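Guanine nucleotide exchange factor SRM1 (Saccharomyces cerevisiae, PDB 3OF7) promotes exchange of GDP for GTP on the Ran-type GTPases Gsp1 and Gsp2, binds chromatin and controls RNA metabolism and nuclear transport. Local coordinates at residues L58-L62 / S131-K135; C40-P46 / L126-T132; L219-V225 / H258-I262; C161-G167 / N205-L209. All blocks are in the same frame, centred on the assembly; numbering follows the deposited sequence.

Contact 1 (L58-L62 / S131-K135); sequences LNPFL and STPAK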
loop_
_atom_site.group_PDB
_atom_site.type_symbol
_atom_site.label_atom_id
_atom_site.label_comp_id
_atom_site.label_asym_id
_atom_site.label_seq_id
_atom_site.Cartn_x
_atom_site.Cartn_y
_atom_site.Cartn_z
ATOM N N LEU A 58 3.599 -1.406 20.219
ATOM C CA LEU A 58 5.018 -1.531 19.878
ATOM C C LEU A 58 5.355 -2.996 19.615
ATOM O O LEU A 58 5.061 -3.858 20.435
ATOM C CB LEU A 58 5.885 -0.957 21.001
ATOM C CG LEU A 58 7.398 -1.034 20.781
ATOM C CD1 LEU A 58 7.838 -0.072 19.677
ATOM C CD2 LEU A 58 8.134 -0.736 22.092
ATOM N N ASN A 59 5.943 -3.286 18.453
ATOM C CA ASN A 59 6.233 -4.664 18.100
ATOM C C ASN A 59 7.561 -5.093 18.728
ATOM O O ASN A 59 8.622 -4.577 18.341
ATOM C CB ASN A 59 6.251 -4.852 16.575
ATOM C CG ASN A 59 6.239 -6.308 16.173
ATOM O OD1 ASN A 59 7.031 -7.106 16.678
ATOM N ND2 ASN A 59 5.333 -6.668 15.259
ATOM N N PRO A 60 7.506 -6.032 19.705
ATOM C CA PRO A 60 8.725 -6.395 20.434
ATOM C C PRO A 60 9.656 -7.325 19.654
ATOM O O PRO A 60 10.789 -7.541 20.077
ATOM C CB PRO A 60 8.190 -7.090 21.690
ATOM C CG PRO A 60 6.900 -7.720 21.250
ATOM C CD PRO A 60 6.341 -6.833 20.140
ATOM N N PHE A 61 9.188 -7.863 18.530
ATOM C CA PHE A 61 10.010 -8.746 17.691
ATOM C C PHE A 61 10.846 -7.967 16.668
ATOM O O PHE A 61 11.660 -8.545 15.934
ATOM C CB PHE A 61 9.129 -9.800 17.011
ATOM C CG PHE A 61 8.342 -10.625 17.983
ATOM C CD1 PHE A 61 8.982 -11.572 18.787
ATOM C CD2 PHE A 61 6.973 -10.435 18.131
ATOM C CE1 PHE A 61 8.263 -12.326 19.715
ATOM C CE2 PHE A 61 6.239 -11.193 19.057
ATOM C CZ PHE A 61 6.890 -12.142 19.846
ATOM N N LEU A 62 10.638 -6.652 16.634
ATOM C CA LEU A 62 11.356 -5.763 15.726
ATOM C C LEU A 62 12.004 -4.614 16.490
ATOM O O LEU A 62 11.797 -3.447 16.145
ATOM C CB LEU A 62 10.409 -5.221 14.639
ATOM C CG LEU A 62 9.718 -6.288 13.779
ATOM C CD1 LEU A 62 8.547 -5.688 12.985
ATOM C CD2 LEU A 62 10.717 -6.961 12.863
ATOM N N SER A 131 3.146 -15.850 12.917
ATOM C CA SER A 131 2.788 -14.660 13.692
ATOM C C SER A 131 3.998 -13.951 14.315
ATOM O O SER A 131 3.856 -12.876 14.911
ATOM C CB SER A 131 1.742 -15.003 14.762
ATOM O OG SER A 131 2.258 -15.917 15.713
ATOM N N THR A 132 5.179 -14.546 14.177
ATOM C CA THR A 132 6.398 -13.942 14.709
ATOM C C THR A 132 7.289 -13.486 13.560
ATOM O O THR A 132 7.726 -14.315 12.750
ATOM C CB THR A 132 7.170 -14.901 15.655
ATOM O OG1 THR A 132 6.304 -15.332 16.716
ATOM C CG2 THR A 132 8.404 -14.203 16.265
ATOM N N PRO A 133 7.546 -12.165 13.473
ATOM C CA PRO A 133 8.428 -11.626 12.451
ATOM C C PRO A 133 9.784 -12.297 12.523
ATOM O O PRO A 133 10.333 -12.450 13.612
ATOM C CB PRO A 133 8.560 -10.153 12.844
ATOM C CG PRO A 133 7.276 -9.850 13.499
ATOM C CD PRO A 133 6.944 -11.090 14.283
ATOM N N ALA A 134 10.302 -12.704 11.371
ATOM C CA ALA A 134 11.618 -13.333 11.298
ATOM C C ALA A 134 12.225 -13.082 9.926
ATOM O O ALA A 134 11.504 -12.776 8.965
ATOM C CB ALA A 134 11.519 -14.843 11.589
ATOM N N LYS A 135 13.545 -13.236 9.830
ATOM C CA LYS A 135 14.258 -12.967 8.589
ATOM C C LYS A 135 14.148 -14.114 7.605
ATOM O O LYS A 135 14.242 -15.282 7.988
ATOM C CB LYS A 135 15.734 -12.672 8.856
ATOM C CG LYS A 135 15.996 -11.299 9.469
ATOM C CD LYS A 135 17.475 -11.066 9.770
ATOM C CE LYS A 135 17.896 -11.729 11.083
ATOM N NZ LYS A 135 19.346 -11.507 11.392
#
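Pro-133, which loses more surface to this contact than any other residue here, presses its ring against the turn at 59-62. Pro-133 CD lies 3.7 Å from Phe-61 CB, Pro-133 CB is 3.9 Å from Leu-62 CD2, and Pro-133 CG meets Asn-59 ND2 at 4.1 Å, so three side chains of the turn gather round one proline. Phe-61 is next in buried area. Its ring receives the methyl of Thr-132 over one face: Thr-132 CG2 stands 4.0 Å from the centroid of the Phe-61 ring, 21° off the normal, a CH-pi contact. The hydroxyl of Thr-132 is used separately, bonded to Glu-128 O, which leaves the methyl for the aromatic. No hydrogen bond crosses between the segments. The shape of the turn is set internally: it is a type I turn from Asn-59 to Leu-62, its Leu-62 N to Asn-59 O bond weak at 3.4 Å, reinforced by an Asx turn in which Phe-61 N donates to Asn-59 OD1 at 2.9 Å. This is apolar packing between two blades of the RCC1 propeller. The turn follows strand 56-58, at the edge of the blade that joins strand 30-34 to the C-terminal strands; strand 134-135 is an edge strand of the next blade, where Pro-133 and Leu-62 both touch Trp-91 of strand 88-92.

Contact 2 (C40-P46 / L126-T132); sequences CELGLGP and LNELEST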
loop_
_atom_site.group_PDB
_atom_site.type_symbol
_atom_site.label_atom_id
_atom_site.label_comp_id
_atom_site.label_asym_id
_atom_site.label_seq_id
_atom_site.Cartn_x
_atom_site.Cartn_y
_atom_site.Cartn_z
ATOM N N CYS A 40 -2.540 -14.060 11.400
ATOM C CA CYS A 40 -1.157 -13.746 11.804
ATOM C C CYS A 40 -0.628 -12.388 11.327
ATOM O O CYS A 40 0.569 -12.113 11.451
ATOM C CB CYS A 40 -0.185 -14.877 11.416
ATOM S SG CYS A 40 -0.563 -16.465 12.230
ATOM N N GLU A 41 -1.519 -11.533 10.817
ATOM C CA GLU A 41 -1.107 -10.267 10.171
ATOM C C GLU A 41 -0.372 -9.287 11.083
ATOM O O GLU A 41 0.453 -8.493 10.607
ATOM C CB GLU A 41 -2.299 -9.523 9.560
ATOM C CG GLU A 41 -3.089 -10.285 8.528
ATOM C CD GLU A 41 -4.351 -10.876 9.114
ATOM O OE1 GLU A 41 -4.255 -11.569 10.152
ATOM O OE2 GLU A 41 -5.437 -10.643 8.536
ATOM N N LEU A 42 -0.690 -9.324 12.375
ATOM C CA LEU A 42 -0.167 -8.331 13.318
ATOM C C LEU A 42 1.295 -8.553 13.663
ATOM O O LEU A 42 1.981 -7.618 14.061
ATOM C CB LEU A 42 -1.010 -8.272 14.597
ATOM C CG LEU A 42 -2.461 -7.797 14.471
ATOM C CD1 LEU A 42 -3.159 -7.823 15.833
ATOM C CD2 LEU A 42 -2.537 -6.403 13.845
ATOM N N GLY A 43 1.773 -9.784 13.512
ATOM C CA GLY A 43 3.159 -10.101 13.852
ATOM C C GLY A 43 3.487 -9.812 15.298
ATOM O O GLY A 43 4.605 -9.422 15.623
ATOM N N LEU A 44 2.498 -9.990 16.169
ATOM C CA LEU A 44 2.693 -9.786 17.602
ATOM C C LEU A 44 2.755 -11.127 18.345
ATOM O O LEU A 44 2.551 -11.196 19.560
ATOM C CB LEU A 44 1.610 -8.864 18.167
ATOM C CG LEU A 44 1.691 -7.392 17.733
ATOM C CD1 LEU A 44 0.419 -6.645 18.106
ATOM C CD2 LEU A 44 2.917 -6.678 18.298
ATOM N N GLY A 45 3.054 -12.189 17.601
ATOM C CA GLY A 45 3.200 -13.518 18.181
ATOM C C GLY A 45 1.897 -14.293 18.286
ATOM O O GLY A 45 0.835 -13.802 17.876
ATOM N N PRO A 46 1.975 -15.516 18.844
ATOM C CA PRO A 46 0.917 -16.534 18.789
ATOM C C PRO A 46 -0.260 -16.379 19.751
ATOM O O PRO A 46 -1.304 -16.992 19.519
ATOM C CB PRO A 46 1.669 -17.833 19.111
ATOM C CG PRO A 46 2.817 -17.406 19.950
ATOM C CD PRO A 46 3.227 -16.055 19.410
ATOM N N LEU A 126 -2.343 -18.776 17.517
ATOM C CA LEU A 126 -1.852 -18.617 16.148
ATOM C C LEU A 126 -0.593 -19.447 15.913
ATOM O O LEU A 126 0.118 -19.790 16.867
ATOM C CB LEU A 126 -1.555 -17.140 15.861
ATOM C CG LEU A 126 -2.705 -16.134 15.965
ATOM C CD1 LEU A 126 -2.187 -14.724 15.713
ATOM C CD2 LEU A 126 -3.828 -16.485 14.991
ATOM N N ASN A 127 -0.320 -19.774 14.649
ATOM C CA ASN A 127 0.937 -20.422 14.276
ATOM C C ASN A 127 2.081 -19.504 14.713
ATOM O O ASN A 127 2.097 -18.314 14.369
ATOM C CB ASN A 127 0.954 -20.686 12.758
ATOM C CG ASN A 127 2.166 -21.499 12.294
ATOM O OD1 ASN A 127 2.039 -22.674 11.935
ATOM N ND2 ASN A 127 3.335 -20.867 12.262
ATOM N N GLU A 128 3.015 -20.042 15.498
ATOM C CA GLU A 128 4.063 -19.216 16.112
ATOM C C GLU A 128 5.039 -18.646 15.089
ATOM O O GLU A 128 5.436 -17.487 15.185
ATOM C CB GLU A 128 4.833 -19.975 17.201
ATOM C CG GLU A 128 5.569 -19.037 18.167
ATOM C CD GLU A 128 6.526 -19.751 19.100
ATOM O OE1 GLU A 128 6.187 -20.850 19.592
ATOM O OE2 GLU A 128 7.619 -19.201 19.353
ATOM N N LEU A 129 5.427 -19.466 14.121
ATOM C CA LEU A 129 6.367 -19.023 13.107
ATOM C C LEU A 129 5.783 -17.925 12.200
ATOM O O LEU A 129 6.482 -16.971 11.859
ATOM C CB LEU A 129 6.898 -20.217 12.306
ATOM C CG LEU A 129 7.773 -21.194 13.112
ATOM C CD1 LEU A 129 8.048 -22.468 12.323
ATOM C CD2 LEU A 129 9.084 -20.535 13.558
ATOM N N GLU A 130 4.508 -18.052 11.840
ATOM C CA GLU A 130 3.844 -17.087 10.949
ATOM C C GLU A 130 3.536 -15.771 11.648
ATOM O O GLU A 130 3.641 -14.704 11.044
ATOM C CB GLU A 130 2.548 -17.668 10.382
ATOM C CG GLU A 130 2.741 -18.748 9.338
ATOM C CD GLU A 130 1.436 -19.425 8.952
ATOM O OE1 GLU A 130 0.658 -18.842 8.164
ATOM O OE2 GLU A 130 1.197 -20.557 9.427
ATOM N N SER A 131 3.146 -15.850 12.917
ATOM C CA SER A 131 2.788 -14.660 13.692
ATOM C C SER A 131 3.998 -13.951 14.315
ATOM O O SER A 131 3.856 -12.876 14.911
ATOM C CB SER A 131 1.742 -15.003 14.762
ATOM O OG SER A 131 2.258 -15.917 15.713
ATOM N N THR A 132 5.179 -14.546 14.177
ATOM C CA THR A 132 6.398 -13.942 14.709
ATOM C C THR A 132 7.289 -13.486 13.560
ATOM O O THR A 132 7.726 -14.315 12.750
ATOM C CB THR A 132 7.170 -14.901 15.655
ATOM O OG1 THR A 132 6.304 -15.332 16.716
ATOM C CG2 THR A 132 8.404 -14.203 16.265
#
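Backbone groups provide both hydrogen bonds across this contact. Gly-45 N donates to Ser-131 O at 2.9 Å, and Leu-126 N to Pro-46 O, also 2.9 Å. Ser-131 O takes a further CA-H...O contact from Gly-43 CA at 3.1 Å. The hydroxyls are satisfied within 126-132: Ser-131 OG donates to Asn-127 O (2.8 Å), which also accepts from Ser-131 N (3.0 Å), and Thr-132 OG1 donates to Glu-128 O (2.8 Å). Glu-130 sends OE1 to Asn-94 N outside the contact. The apolar share falls to Cys-40, the most covered residue, whose SG lies 3.8 Å from Leu-126 CB, 3.8 Å from Glu-130 CB and 3.7 Å from Ser-131 CB, while Pro-46 CG packs at 3.7 Å on Glu-128 CG. Gly-45 has backbone angles that by themselves call for glycine. The loop after strand 30-34 is thus joined to the short, weakly bonded helix 128-131 of the next propeller blade by main-chain bonding, with the serine and threonine hydroxyls spent on holding the helical turn.

Contact 3 (L219-V225 / H258-I262); sequences LDEEGMV and HVKYI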
loop_
_atom_site.group_PDB
_atom_site.type_symbol
_atom_site.label_atom_id
_atom_site.label_comp_id
_atom_site.label_asym_id
_atom_site.label_seq_id
_atom_site.Cartn_x
_atom_site.Cartn_y
_atom_site.Cartn_z
ATOM N N LEU A 219 7.642 -0.151 -12.804
ATOM C CA LEU A 219 8.027 1.002 -13.620
ATOM C C LEU A 219 9.519 0.909 -13.918
ATOM O O LEU A 219 10.311 0.576 -13.029
ATOM C CB LEU A 219 7.734 2.311 -12.881
ATOM C CG LEU A 219 8.043 3.648 -13.571
ATOM C CD1 LEU A 219 7.244 3.827 -14.875
ATOM C CD2 LEU A 219 7.736 4.800 -12.604
ATOM N N ASP A 220 9.907 1.180 -15.162
ATOM C CA ASP A 220 11.336 1.139 -15.499
ATOM C C ASP A 220 11.927 2.523 -15.757
ATOM O O ASP A 220 11.210 3.527 -15.748
ATOM C CB ASP A 220 11.641 0.127 -16.618
ATOM C CG ASP A 220 11.240 0.610 -17.997
ATOM O OD1 ASP A 220 10.920 1.804 -18.169
ATOM O OD2 ASP A 220 11.250 -0.232 -18.926
ATOM N N GLU A 221 13.239 2.562 -15.989
ATOM C CA GLU A 221 13.979 3.817 -16.176
ATOM C C GLU A 221 13.426 4.728 -17.267
ATOM O O GLU A 221 13.487 5.947 -17.126
ATOM C CB GLU A 221 15.447 3.536 -16.484
ATOM C CG GLU A 221 16.215 2.859 -15.385
ATOM C CD GLU A 221 17.647 2.589 -15.798
ATOM O OE1 GLU A 221 18.527 3.404 -15.441
ATOM O OE2 GLU A 221 17.886 1.581 -16.493
ATOM N N GLU A 222 12.903 4.149 -18.350
ATOM C CA GLU A 222 12.376 4.960 -19.462
ATOM C C GLU A 222 10.909 5.361 -19.280
ATOM O O GLU A 222 10.360 6.132 -20.074
ATOM C CB GLU A 222 12.612 4.284 -20.830
ATOM C CG GLU A 222 11.708 3.081 -21.143
ATOM C CD GLU A 222 11.679 2.724 -22.634
ATOM O OE1 GLU A 222 12.003 3.590 -23.471
ATOM O OE2 GLU A 222 11.338 1.568 -22.965
ATOM N N GLY A 223 10.275 4.852 -18.224
ATOM C CA GLY A 223 8.904 5.237 -17.921
ATOM C C GLY A 223 7.853 4.277 -18.446
ATOM O O GLY A 223 6.676 4.624 -18.508
ATOM N N MET A 224 8.277 3.075 -18.828
ATOM C CA MET A 224 7.347 2.032 -19.265
ATOM C C MET A 224 6.770 1.339 -18.026
ATOM O O MET A 224 7.490 1.083 -17.054
ATOM C CB MET A 224 8.053 1.020 -20.173
ATOM C CG MET A 224 7.134 0.006 -20.881
ATOM S SD MET A 224 6.144 0.681 -22.243
ATOM C CE MET A 224 7.385 0.747 -23.554
ATOM N N VAL A 225 5.471 1.054 -18.063
ATOM C CA VAL A 225 4.792 0.319 -16.981
ATOM C C VAL A 225 4.518 -1.116 -17.403
ATOM O O VAL A 225 4.099 -1.374 -18.534
ATOM C CB VAL A 225 3.456 0.984 -16.579
ATOM C CG1 VAL A 225 2.844 0.300 -15.339
ATOM C CG2 VAL A 225 3.649 2.470 -16.323
ATOM N N HIS A 258 6.120 6.956 -20.650
ATOM C CA HIS A 258 6.459 8.293 -20.131
ATOM C C HIS A 258 6.006 8.526 -18.680
ATOM O O HIS A 258 5.737 9.662 -18.275
ATOM C CB HIS A 258 5.914 9.404 -21.051
ATOM C CG HIS A 258 6.166 9.163 -22.509
ATOM N ND1 HIS A 258 5.145 9.007 -23.426
ATOM C CD2 HIS A 258 7.320 9.031 -23.206
ATOM C CE1 HIS A 258 5.661 8.802 -24.625
ATOM N NE2 HIS A 258 6.979 8.809 -24.519
ATOM N N VAL A 259 5.937 7.450 -17.904
ATOM C CA VAL A 259 5.434 7.510 -16.531
ATOM C C VAL A 259 6.573 7.699 -15.525
ATOM O O VAL A 259 7.620 7.084 -15.663
ATOM C CB VAL A 259 4.622 6.231 -16.201
ATOM C CG1 VAL A 259 4.212 6.196 -14.715
ATOM C CG2 VAL A 259 3.390 6.159 -17.094
ATOM N N LYS A 260 6.362 8.553 -14.521
ATOM C CA LYS A 260 7.385 8.783 -13.496
ATOM C C LYS A 260 7.003 8.227 -12.124
ATOM O O LYS A 260 7.843 8.142 -11.229
ATOM C CB LYS A 260 7.766 10.267 -13.400
ATOM C CG LYS A 260 6.652 11.225 -12.988
ATOM C CD LYS A 260 7.261 12.512 -12.435
ATOM C CE LYS A 260 6.202 13.520 -12.034
ATOM N NZ LYS A 260 5.588 14.155 -13.224
ATOM N N TYR A 261 5.738 7.849 -11.962
ATOM C CA TYR A 261 5.267 7.327 -10.685
ATOM C C TYR A 261 4.070 6.415 -10.891
ATOM O O TYR A 261 3.149 6.745 -11.635
ATOM C CB TYR A 261 4.903 8.484 -9.748
ATOM C CG TYR A 261 4.247 8.080 -8.437
ATOM C CD1 TYR A 261 5.012 7.646 -7.353
ATOM C CD2 TYR A 261 2.861 8.156 -8.279
ATOM C CE1 TYR A 261 4.408 7.282 -6.136
ATOM C CE2 TYR A 261 2.245 7.799 -7.077
ATOM C CZ TYR A 261 3.028 7.366 -6.007
ATOM O OH TYR A 261 2.421 7.011 -4.826
ATOM N N ILE A 262 4.085 5.276 -10.214
ATOM C CA ILE A 262 2.950 4.348 -10.253
ATOM C C ILE A 262 2.423 4.083 -8.842
ATOM O O ILE A 262 3.179 4.108 -7.868
ATOM C CB ILE A 262 3.300 3.015 -10.957
ATOM C CG1 ILE A 262 4.580 2.405 -10.382
ATOM C CG2 ILE A 262 3.428 3.212 -12.488
ATOM C CD1 ILE A 262 4.800 0.941 -10.762
HETATM O O HOH W 1 8.285 5.293 -21.867
#
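Two successive blades of the RCC1 beta-propeller meet here: the turn linking strands 215-220 and 225-229 of one blade packs on the start of strand 259-264, the innermost strand of the next. Leu-219 is the main bump. Leu-219 straddles the bend at Lys-260, with its CD1 3.4 Å from Val-259 O and 3.8 Å from Val-259 CB, and its CD2 3.5 Å from Lys-260 C. The bend coincides with a classic beta bulge, in which Lys-260 and Tyr-261 both face Leu-272. Ile-262 closes one flank, its CD1 3.9 Å from Leu-219 CB, and Val-225 CG2 fills the space beside it, 3.8 Å from Val-259 CG2 and 3.9 Å from Ile-262 CG2. Beyond the valines the backbones close up at Gly-223, where a CB would clash with Val-259 N; the bare turn lets Val-259 N donate to Gly-223 O at 3.0 Å. Asp-220 OD1 braces the turn through Met-224 N, also at 3.0 Å. At the rim one water bridges the two segments, donating to Glu-222 O at 2.9 Å and accepting from His-258 N at 3.0 Å.

Contact 4 (C161-G167 / N205-L209); sequences CALFSNG and NIVQL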
loop_
_atom_site.group_PDB
_atom_site.type_symbol
_atom_site.label_atom_id
_atom_site.label_comp_id
_atom_site.label_asym_id
_atom_site.label_seq_id
_atom_site.Cartn_x
_atom_site.Cartn_y
_atom_site.Cartn_z
ATOM N N CYS A 161 7.443 -9.138 -3.283
ATOM C CA CYS A 161 8.404 -8.671 -4.271
ATOM C C CYS A 161 9.475 -7.808 -3.621
ATOM O O CYS A 161 9.178 -7.003 -2.741
ATOM C CB CYS A 161 7.697 -7.896 -5.382
ATOM S SG CYS A 161 8.760 -7.511 -6.798
ATOM N N ALA A 162 10.721 -8.006 -4.046
ATOM C CA ALA A 162 11.825 -7.158 -3.611
ATOM C C ALA A 162 12.548 -6.624 -4.832
ATOM O O ALA A 162 12.958 -7.399 -5.717
ATOM C CB ALA A 162 12.796 -7.938 -2.714
ATOM N N LEU A 163 12.686 -5.303 -4.879
ATOM C CA LEU A 163 13.412 -4.624 -5.939
ATOM C C LEU A 163 14.825 -4.289 -5.472
ATOM O O LEU A 163 15.000 -3.652 -4.429
ATOM C CB LEU A 163 12.680 -3.340 -6.337
ATOM C CG LEU A 163 13.381 -2.417 -7.338
ATOM C CD1 LEU A 163 13.597 -3.121 -8.688
ATOM C CD2 LEU A 163 12.612 -1.111 -7.510
ATOM N N PHE A 164 15.825 -4.711 -6.249
ATOM C CA PHE A 164 17.222 -4.530 -5.852
ATOM C C PHE A 164 17.868 -3.334 -6.544
ATOM O O PHE A 164 17.395 -2.875 -7.580
ATOM C CB PHE A 164 18.034 -5.810 -6.086
ATOM C CG PHE A 164 17.799 -6.873 -5.053
ATOM C CD1 PHE A 164 16.715 -7.748 -5.160
ATOM C CD2 PHE A 164 18.659 -7.006 -3.971
ATOM C CE1 PHE A 164 16.497 -8.734 -4.210
ATOM C CE2 PHE A 164 18.450 -7.997 -3.005
ATOM C CZ PHE A 164 17.370 -8.863 -3.126
ATOM N N SER A 165 18.950 -2.837 -5.951
ATOM C CA SER A 165 19.633 -1.649 -6.447
ATOM C C SER A 165 20.258 -1.860 -7.829
ATOM O O SER A 165 20.616 -0.891 -8.499
ATOM C CB SER A 165 20.712 -1.216 -5.457
ATOM O OG SER A 165 21.551 -2.311 -5.150
ATOM N N ASN A 166 20.387 -3.114 -8.250
ATOM C CA ASN A 166 20.881 -3.407 -9.596
ATOM C C ASN A 166 19.756 -3.625 -10.622
ATOM O O ASN A 166 20.012 -4.073 -11.737
ATOM C CB ASN A 166 21.842 -4.600 -9.574
ATOM C CG ASN A 166 21.147 -5.912 -9.254
ATOM O OD1 ASN A 166 19.994 -5.941 -8.814
ATOM N ND2 ASN A 166 21.855 -7.012 -9.470
ATOM N N GLY A 167 18.516 -3.319 -10.233
ATOM C CA GLY A 167 17.370 -3.419 -11.143
ATOM C C GLY A 167 16.685 -4.776 -11.181
ATOM O O GLY A 167 15.664 -4.944 -11.856
ATOM N N ASN A 205 16.443 -0.785 -16.195
ATOM C CA ASN A 205 16.300 -1.192 -14.803
ATOM C C ASN A 205 14.905 -0.859 -14.288
ATOM O O ASN A 205 14.334 0.179 -14.636
ATOM C CB ASN A 205 17.340 -0.490 -13.924
ATOM C CG ASN A 205 18.712 -1.158 -13.973
ATOM O OD1 ASN A 205 18.936 -2.126 -14.704
ATOM N ND2 ASN A 205 19.635 -0.641 -13.174
ATOM N N ILE A 206 14.365 -1.741 -13.457
ATOM C CA ILE A 206 13.124 -1.447 -12.746
ATOM C C ILE A 206 13.442 -0.467 -11.613
ATOM O O ILE A 206 14.435 -0.642 -10.903
ATOM C CB ILE A 206 12.475 -2.739 -12.201
ATOM C CG1 ILE A 206 12.214 -3.728 -13.350
ATOM C CG2 ILE A 206 11.183 -2.410 -11.412
ATOM C CD1 ILE A 206 11.454 -3.112 -14.557
ATOM N N VAL A 207 12.612 0.561 -11.469
ATOM C CA VAL A 207 12.857 1.639 -10.501
ATOM C C VAL A 207 11.796 1.741 -9.390
ATOM O O VAL A 207 12.063 2.300 -8.320
ATOM C CB VAL A 207 13.012 3.013 -11.204
ATOM C CG1 VAL A 207 14.167 2.976 -12.214
ATOM C CG2 VAL A 207 11.699 3.457 -11.881
ATOM N N GLN A 208 10.604 1.199 -9.642
ATOM C CA GLN A 208 9.500 1.308 -8.683
ATOM C C GLN A 208 8.486 0.174 -8.807
ATOM O O GLN A 208 8.220 -0.318 -9.910
ATOM C CB GLN A 208 8.779 2.646 -8.829
ATOM C CG GLN A 208 7.915 3.004 -7.615
ATOM C CD GLN A 208 6.914 4.101 -7.882
ATOM O OE1 GLN A 208 6.737 4.555 -9.017
ATOM N NE2 GLN A 208 6.240 4.537 -6.826
ATOM N N LEU A 209 7.919 -0.209 -7.666
ATOM C CA LEU A 209 6.871 -1.232 -7.606
ATOM C C LEU A 209 5.553 -0.618 -7.153
ATOM O O LEU A 209 5.553 0.384 -6.432
ATOM C CB LEU A 209 7.273 -2.347 -6.636
ATOM C CG LEU A 209 8.698 -2.904 -6.693
ATOM C CD1 LEU A 209 8.942 -3.884 -5.552
ATOM C CD2 LEU A 209 8.974 -3.595 -8.031
#
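Leu-163 overlaps the bend of strand 206-209, with CD1 3.4 Å from Ile-206 O and 3.7 Å from Ile-206 CB, and CD2 3.5 Å from Val-207 C. The bend is a classic beta bulge in which Val-207 and Gln-208 both face Leu-219. Leu-209 points back at strand 161-164, its CD1 3.9 Å from Leu-163 CB and 3.8 Å from Cys-161 SG, so its methyl is shared by two neighbours. The axes of the short segments 161-164 and 206-209 approach to 7.7 Å, with their directions 147° apart, near antiparallel yet too distant for sheet pairing: the gap is filled mainly by side chains, those of Leu-163 and Leu-209 foremost. Further along, Gly-167 ends a type I turn from Phe-164 and lies against Asn-205, Gly-167 CA to Asn-205 CG 3.9 Å, where a side chain on the glycine would collide. No hydrogen bond joins the segments, and the buried Ile-206 N has no partner in the model. From the N-terminal region, Gln-16 NE2 reaches both Phe-164 O and Ile-206 O. Such face-to-face packing, a second strand of one blade on the innermost strand of the next, is typical of a beta-propeller.

Overall arrangement
All four contacts join one propeller blade to the next, at two places in the ring. Contacts 1 and 2 share Ser-131 and Thr-132 and touch through Asn-59 ND2 and Gly-43 O; their centres are 8 Å apart. Contacts 3 and 4 meet in one sheet, where strands 206-211 and 215-220 are neighbours; contact 3 lies on the opposite side of the chain's centre from contacts 1 and 2, with centres about 34 and 36 Å away. Contacts 1, 3 and 4 are buried and largely apolar; contact 2, partly buried, relies more on main-chain bonds. Contacts 3 and 4 repeat one scheme, leucine on bulge, but only contact 3 adds a direct backbone bond.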